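Local coordinates for protein SusD homolog (Bacteroides thetaiotaomicron, PDB 3SGH) that probably binds glycans at the outer membrane as a SusD-like lipoprotein, consistent with a part in carbohydrate uptake by this gut bacterium, at residues A[77-91]-A[102-116]. Numbering follows the deposited sequence.
Sequences WGRLYGYIYPSFFLV and YAMAQLTRVYGMQLL
Arg109 lays its CD over the centre of one Phe88 face, where helix 102-116 runs antiparallel to helices 77-84 and 87-91. This CH-pi contact puts Arg109 CD 3.6 Å from the Phe88 ring centroid; beyond it the guanidinium stacks off-centre on the ring, planes 26° apart, as a cation-pi pair. With CG anti to the backbone N (chi1 -174°) and the chain extended to NE, Arg109 spans the interface to Tyr85, just past the end of helix 77-84. Arg109 NE donates to Tyr85 OH at 2.8 Å and 162°, and Arg109 NH2 to the same oxygen by a longer, more bent bond. The hydroxyl sits in the guanidinium plane at its edge; the tyrosine ring itself stands nearly perpendicular.

The tight part follows the buried line. Phe88 fits as a knob among Tyr102, Ala105, Gln106 and Arg109, and Leu80 among Gly112, Met113, Leu115 and Leu116. A CB on Gly112 would crowd Ile84 CG1 at 3.3 Å, so the glycine leaves room for the isoleucine. Selenomethionine Met113 bends its CE back against Ile84 CG1 (3.9 Å), and Met113 SE makes an oblique Met-aromatic contact 4.0 Å from Tyr81 CE1. The outer side is looser: partly exposed Trp77 meets Leu116 CD2 obliquely through CE3, and also packs on Pro124 and Thr460.

An alanine replacing Arg109 would probably leave Tyr85 OH without its two donors and uncover one Phe88 face. The buried guanidinium is probably held by several partners together: the Phe88 and Tyr125 rings, the Tyr85 hydroxyl, and a long, weak pairing with Asp150.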
loop_
_atom_site.group_PDB
_atom_site.type_symbol
_atom_site.label_atom_id
_atom_site.label_comp_id
_atom_site.label_asym_id
_atom_site.label_seq_id
_atom_site.Cartn_x
_atom_site.Cartn_y
_atom_site.Cartn_z
ATOM N N TRP A 77 -10.760 -4.845 -8.454
ATOM C CA TRP A 77 -12.107 -5.144 -7.982
ATOM C C TRP A 77 -12.330 -6.623 -7.996
ATOM O O TRP A 77 -12.748 -7.214 -6.994
ATOM C CB TRP A 77 -13.158 -4.442 -8.830
ATOM C CG TRP A 77 -14.556 -4.915 -8.571
ATOM C CD1 TRP A 77 -15.057 -6.111 -8.928
ATOM C CD2 TRP A 77 -15.640 -4.209 -7.895
ATOM N NE1 TRP A 77 -16.379 -6.217 -8.530
ATOM C CE2 TRP A 77 -16.753 -5.070 -7.885
ATOM C CE3 TRP A 77 -15.763 -2.949 -7.282
ATOM C CZ2 TRP A 77 -18.012 -4.697 -7.335
ATOM C CZ3 TRP A 77 -17.020 -2.572 -6.729
ATOM C CH2 TRP A 77 -18.120 -3.461 -6.745
ATOM N N GLY A 78 -12.070 -7.240 -9.143
ATOM C CA GLY A 78 -12.354 -8.676 -9.304
ATOM C C GLY A 78 -11.556 -9.544 -8.359
ATOM O O GLY A 78 -12.058 -10.545 -7.794
ATOM N N ARG A 79 -10.301 -9.154 -8.165
ATOM C CA ARG A 79 -9.414 -9.938 -7.349
ATOM C C ARG A 79 -9.823 -9.880 -5.853
ATOM O O ARG A 79 -9.930 -10.928 -5.174
ATOM C CB ARG A 79 -7.973 -9.435 -7.547
ATOM C CG ARG A 79 -6.890 -10.271 -6.807
ATOM C CD ARG A 79 -6.869 -11.724 -7.222
ATOM N NE ARG A 79 -6.550 -11.889 -8.623
ATOM C CZ ARG A 79 -6.358 -13.047 -9.236
ATOM N NH1 ARG A 79 -6.417 -14.186 -8.556
ATOM N NH2 ARG A 79 -6.077 -13.046 -10.524
ATOM N N LEU A 80 -10.035 -8.661 -5.359
ATOM C CA LEU A 80 -10.322 -8.437 -3.963
ATOM C C LEU A 80 -11.737 -8.928 -3.617
ATOM O O LEU A 80 -11.912 -9.609 -2.616
ATOM C CB LEU A 80 -10.192 -6.955 -3.602
ATOM C CG LEU A 80 -8.738 -6.445 -3.771
ATOM C CD1 LEU A 80 -8.649 -4.944 -3.472
ATOM C CD2 LEU A 80 -7.744 -7.254 -2.850
ATOM N N TYR A 81 -12.737 -8.564 -4.427
ATOM C CA TYR A 81 -14.056 -9.154 -4.263
ATOM C C TYR A 81 -14.043 -10.670 -4.304
ATOM O O TYR A 81 -14.723 -11.307 -3.521
ATOM C CB TYR A 81 -15.046 -8.645 -5.304
ATOM C CG TYR A 81 -15.995 -7.624 -4.765
ATOM C CD1 TYR A 81 -15.589 -6.344 -4.460
ATOM C CD2 TYR A 81 -17.335 -7.952 -4.620
ATOM C CE1 TYR A 81 -16.499 -5.408 -3.941
ATOM C CE2 TYR A 81 -18.243 -7.053 -4.144
ATOM C CZ TYR A 81 -17.831 -5.786 -3.792
ATOM O OH TYR A 81 -18.787 -4.917 -3.321
ATOM N N GLY A 82 -13.266 -11.255 -5.202
ATOM C CA GLY A 82 -13.196 -12.697 -5.301
ATOM C C GLY A 82 -12.711 -13.383 -4.039
ATOM O O GLY A 82 -13.201 -14.471 -3.666
ATOM N N TYR A 83 -11.746 -12.772 -3.360
ATOM C CA TYR A 83 -11.239 -13.383 -2.139
ATOM C C TYR A 83 -12.210 -13.194 -0.948
ATOM O O TYR A 83 -12.382 -14.100 -0.139
ATOM C CB TYR A 83 -9.848 -12.832 -1.781
ATOM C CG TYR A 83 -8.739 -13.270 -2.696
ATOM C CD1 TYR A 83 -8.613 -14.599 -3.090
ATOM C CD2 TYR A 83 -7.749 -12.365 -3.088
ATOM C CE1 TYR A 83 -7.602 -14.996 -3.920
ATOM C CE2 TYR A 83 -6.715 -12.757 -3.894
ATOM C CZ TYR A 83 -6.634 -14.066 -4.316
ATOM O OH TYR A 83 -5.592 -14.458 -5.120
ATOM N N ILE A 84 -12.837 -12.022 -0.849
ATOM C CA ILE A 84 -13.613 -11.689 0.326
ATOM C C ILE A 84 -15.007 -12.302 0.287
ATOM O O ILE A 84 -15.513 -12.742 1.322
ATOM C CB ILE A 84 -13.706 -10.152 0.519
ATOM C CG1 ILE A 84 -12.281 -9.583 0.757
ATOM C CG2 ILE A 84 -14.687 -9.804 1.647
ATOM C CD1 ILE A 84 -11.493 -10.254 1.957
ATOM N N TYR A 85 -15.617 -12.346 -0.899
ATOM C CA TYR A 85 -17.005 -12.849 -1.004
ATOM C C TYR A 85 -17.067 -14.041 -1.938
ATOM O O TYR A 85 -16.358 -14.032 -2.947
ATOM C CB TYR A 85 -17.920 -11.748 -1.521
ATOM C CG TYR A 85 -17.884 -10.469 -0.751
ATOM C CD1 TYR A 85 -18.585 -10.323 0.456
ATOM C CD2 TYR A 85 -17.211 -9.363 -1.245
ATOM C CE1 TYR A 85 -18.556 -9.122 1.153
ATOM C CE2 TYR A 85 -17.206 -8.143 -0.533
ATOM C CZ TYR A 85 -17.875 -8.048 0.644
ATOM O OH TYR A 85 -17.818 -6.865 1.336
ATOM N N PRO A 86 -17.926 -15.053 -1.641
ATOM C CA PRO A 86 -18.922 -15.087 -0.551
ATOM C C PRO A 86 -18.401 -15.544 0.808
ATOM O O PRO A 86 -19.174 -15.667 1.738
ATOM C CB PRO A 86 -19.992 -16.075 -1.095
ATOM C CG PRO A 86 -19.208 -17.040 -1.909
ATOM C CD PRO A 86 -18.140 -16.180 -2.594
ATOM N N SER A 87 -17.112 -15.797 0.948
ATOM C CA SER A 87 -16.627 -16.383 2.196
ATOM C C SER A 87 -17.004 -15.561 3.417
ATOM O O SER A 87 -17.311 -16.148 4.433
ATOM C CB SER A 87 -15.124 -16.619 2.158
ATOM O OG SER A 87 -14.833 -17.547 1.131
ATOM N N PHE A 88 -16.973 -14.225 3.321
ATOM C CA PHE A 88 -17.326 -13.400 4.462
ATOM C C PHE A 88 -18.721 -13.766 5.013
ATOM O O PHE A 88 -18.922 -13.933 6.243
ATOM C CB PHE A 88 -17.324 -11.882 4.171
ATOM C CG PHE A 88 -17.793 -11.119 5.328
ATOM C CD1 PHE A 88 -16.993 -11.021 6.430
ATOM C CD2 PHE A 88 -19.077 -10.608 5.385
ATOM C CE1 PHE A 88 -17.437 -10.385 7.567
ATOM C CE2 PHE A 88 -19.537 -9.983 6.502
ATOM C CZ PHE A 88 -18.717 -9.874 7.611
ATOM N N PHE A 89 -19.694 -13.883 4.112
ATOM C CA PHE A 89 -21.069 -14.161 4.546
ATOM C C PHE A 89 -21.255 -15.585 5.004
ATOM O O PHE A 89 -21.996 -15.848 5.944
ATOM C CB PHE A 89 -22.086 -13.830 3.463
ATOM C CG PHE A 89 -22.173 -12.363 3.187
ATOM C CD1 PHE A 89 -22.534 -11.487 4.190
ATOM C CD2 PHE A 89 -21.875 -11.849 1.942
ATOM C CE1 PHE A 89 -22.612 -10.115 3.958
ATOM C CE2 PHE A 89 -21.971 -10.478 1.706
ATOM C CZ PHE A 89 -22.320 -9.625 2.703
ATOM N N LEU A 90 -20.552 -16.503 4.369
ATOM C CA LEU A 90 -20.548 -17.881 4.825
ATOM C C LEU A 90 -19.989 -17.999 6.247
ATOM O O LEU A 90 -20.549 -18.742 7.073
ATOM C CB LEU A 90 -19.740 -18.750 3.853
ATOM C CG LEU A 90 -20.365 -18.965 2.471
ATOM C CD1 LEU A 90 -19.341 -19.678 1.563
ATOM C CD2 LEU A 90 -21.650 -19.782 2.511
ATOM N N VAL A 91 -18.927 -17.249 6.552
ATOM C CA VAL A 91 -18.365 -17.252 7.905
ATOM C C VAL A 91 -19.335 -16.595 8.872
ATOM O O VAL A 91 -19.577 -17.089 9.972
ATOM C CB VAL A 91 -16.988 -16.569 8.004
ATOM C CG1 VAL A 91 -16.551 -16.425 9.461
ATOM C CG2 VAL A 91 -15.930 -17.367 7.168
ATOM N N TYR A 102 -15.132 -15.177 13.331
ATOM C CA TYR A 102 -15.902 -14.078 12.800
ATOM C C TYR A 102 -15.113 -12.779 12.855
ATOM O O TYR A 102 -15.125 -12.007 11.897
ATOM C CB TYR A 102 -17.220 -13.916 13.546
ATOM C CG TYR A 102 -18.033 -12.776 13.048
ATOM C CD1 TYR A 102 -18.525 -12.769 11.746
ATOM C CD2 TYR A 102 -18.348 -11.692 13.882
ATOM C CE1 TYR A 102 -19.293 -11.716 11.278
ATOM C CE2 TYR A 102 -19.134 -10.636 13.406
ATOM C CZ TYR A 102 -19.608 -10.678 12.108
ATOM O OH TYR A 102 -20.394 -9.638 11.614
ATOM N N ALA A 103 -14.443 -12.523 13.986
ATOM C CA ALA A 103 -13.582 -11.356 14.129
ATOM C C ALA A 103 -12.555 -11.338 12.990
ATOM O O ALA A 103 -12.323 -10.294 12.364
ATOM C CB ALA A 103 -12.890 -11.382 15.470
HETATM N N MSE A 104 -11.910 -12.479 12.730
HETATM C CA MSE A 104 -10.911 -12.528 11.658
HETATM C C MSE A 104 -11.515 -12.300 10.282
HETATM O O MSE A 104 -10.867 -11.731 9.412
HETATM C CB MSE A 104 -10.110 -13.835 11.698
HETATM C CG MSE A 104 -9.234 -13.936 12.925
HETATM SE SE MSE A 104 -7.873 -12.631 13.004
HETATM C CE MSE A 104 -7.348 -12.669 11.108
ATOM N N ALA A 105 -12.760 -12.753 10.073
ATOM C CA ALA A 105 -13.442 -12.529 8.788
ATOM C C ALA A 105 -13.752 -11.039 8.613
ATOM O O ALA A 105 -13.551 -10.482 7.548
ATOM C CB ALA A 105 -14.710 -13.391 8.692
ATOM N N GLN A 106 -14.139 -10.379 9.693
ATOM C CA GLN A 106 -14.384 -8.941 9.680
ATOM C C GLN A 106 -13.114 -8.149 9.402
ATOM O O GLN A 106 -13.105 -7.235 8.569
ATOM C CB GLN A 106 -14.921 -8.515 11.045
ATOM C CG GLN A 106 -16.360 -8.829 11.249
ATOM C CD GLN A 106 -16.922 -8.105 12.459
ATOM O OE1 GLN A 106 -16.395 -8.230 13.562
ATOM N NE2 GLN A 106 -17.963 -7.326 12.239
ATOM N N LEU A 107 -12.066 -8.488 10.125
ATOM C CA LEU A 107 -10.754 -7.825 9.929
ATOM C C LEU A 107 -10.237 -7.978 8.481
ATOM O O LEU A 107 -9.742 -7.046 7.871
ATOM C CB LEU A 107 -9.755 -8.351 10.920
ATOM C CG LEU A 107 -8.310 -7.840 10.787
ATOM C CD1 LEU A 107 -8.228 -6.319 10.999
ATOM C CD2 LEU A 107 -7.430 -8.617 11.834
ATOM N N THR A 108 -10.361 -9.168 7.952
ATOM C CA THR A 108 -9.876 -9.485 6.632
ATOM C C THR A 108 -10.692 -8.779 5.537
ATOM O O THR A 108 -10.096 -8.245 4.576
ATOM C CB THR A 108 -9.771 -11.015 6.421
ATOM O OG1 THR A 108 -8.996 -11.608 7.483
ATOM C CG2 THR A 108 -9.082 -11.322 5.086
ATOM N N ARG A 109 -12.011 -8.751 5.697
ATOM C CA ARG A 109 -12.892 -7.957 4.835
ATOM C C ARG A 109 -12.544 -6.493 4.876
ATOM O O ARG A 109 -12.387 -5.885 3.852
ATOM C CB ARG A 109 -14.334 -8.127 5.275
ATOM C CG ARG A 109 -15.377 -7.462 4.387
ATOM C CD ARG A 109 -16.710 -7.664 4.964
ATOM N NE ARG A 109 -17.755 -7.019 4.172
ATOM C CZ ARG A 109 -18.907 -6.575 4.645
ATOM N NH1 ARG A 109 -19.171 -6.575 5.960
ATOM N NH2 ARG A 109 -19.767 -6.055 3.784
ATOM N N VAL A 110 -12.398 -5.930 6.085
ATOM C CA VAL A 110 -11.999 -4.543 6.193
ATOM C C VAL A 110 -10.649 -4.341 5.475
ATOM O O VAL A 110 -10.498 -3.357 4.769
ATOM C CB VAL A 110 -11.940 -4.031 7.648
ATOM C CG1 VAL A 110 -11.171 -2.647 7.713
ATOM C CG2 VAL A 110 -13.371 -3.944 8.317
ATOM N N TYR A 111 -9.669 -5.231 5.639
ATOM C CA TYR A 111 -8.323 -5.048 5.019
ATOM C C TYR A 111 -8.457 -4.926 3.493
ATOM O O TYR A 111 -7.893 -4.016 2.842
ATOM C CB TYR A 111 -7.322 -6.185 5.361
ATOM C CG TYR A 111 -5.920 -5.730 5.029
ATOM C CD1 TYR A 111 -5.359 -5.922 3.742
ATOM C CD2 TYR A 111 -5.177 -5.036 5.971
ATOM C CE1 TYR A 111 -4.075 -5.429 3.457
ATOM C CE2 TYR A 111 -3.913 -4.566 5.691
ATOM C CZ TYR A 111 -3.370 -4.769 4.442
ATOM O OH TYR A 111 -2.120 -4.244 4.181
ATOM N N GLY A 112 -9.260 -5.803 2.936
ATOM C CA GLY A 112 -9.422 -5.875 1.511
ATOM C C GLY A 112 -10.190 -4.692 0.981
ATOM O O GLY A 112 -9.868 -4.149 -0.075
HETATM N N MSE A 113 -11.246 -4.324 1.700
HETATM C CA MSE A 113 -12.123 -3.280 1.230
HETATM C C MSE A 113 -11.560 -1.879 1.484
HETATM O O MSE A 113 -11.901 -0.941 0.752
HETATM C CB MSE A 113 -13.512 -3.435 1.820
HETATM C CG MSE A 113 -14.193 -4.743 1.290
HETATM SE SE MSE A 113 -14.400 -4.746 -0.647
HETATM C CE MSE A 113 -13.435 -6.344 -1.073
ATOM N N GLN A 114 -10.711 -1.703 2.492
ATOM C CA GLN A 114 -10.061 -0.397 2.665
ATOM C C GLN A 114 -9.098 -0.139 1.512
ATOM O O GLN A 114 -8.983 0.978 1.049
ATOM C CB GLN A 114 -9.384 -0.247 4.026
ATOM C CG GLN A 114 -8.235 -1.165 4.376
ATOM C CD GLN A 114 -6.897 -0.794 3.729
ATOM O OE1 GLN A 114 -6.597 0.373 3.569
ATOM N NE2 GLN A 114 -6.105 -1.811 3.355
ATOM N N LEU A 115 -8.448 -1.204 1.029
ATOM C CA LEU A 115 -7.657 -1.122 -0.178
ATOM C C LEU A 115 -8.512 -0.750 -1.385
ATOM O O LEU A 115 -8.164 0.160 -2.130
ATOM C CB LEU A 115 -6.904 -2.417 -0.453
ATOM C CG LEU A 115 -6.062 -2.499 -1.732
ATOM C CD1 LEU A 115 -5.128 -1.331 -1.852
ATOM C CD2 LEU A 115 -5.322 -3.861 -1.769
ATOM N N LEU A 116 -9.659 -1.405 -1.553
ATOM C CA LEU A 116 -10.467 -1.151 -2.744
ATOM C C LEU A 116 -11.054 0.269 -2.667
ATOM O O LEU A 116 -11.118 0.984 -3.673
ATOM C CB LEU A 116 -11.539 -2.242 -2.911
ATOM C CG LEU A 116 -12.344 -2.178 -4.219
ATOM C CD1 LEU A 116 -11.400 -2.189 -5.459
ATOM C CD2 LEU A 116 -13.436 -3.312 -4.291
#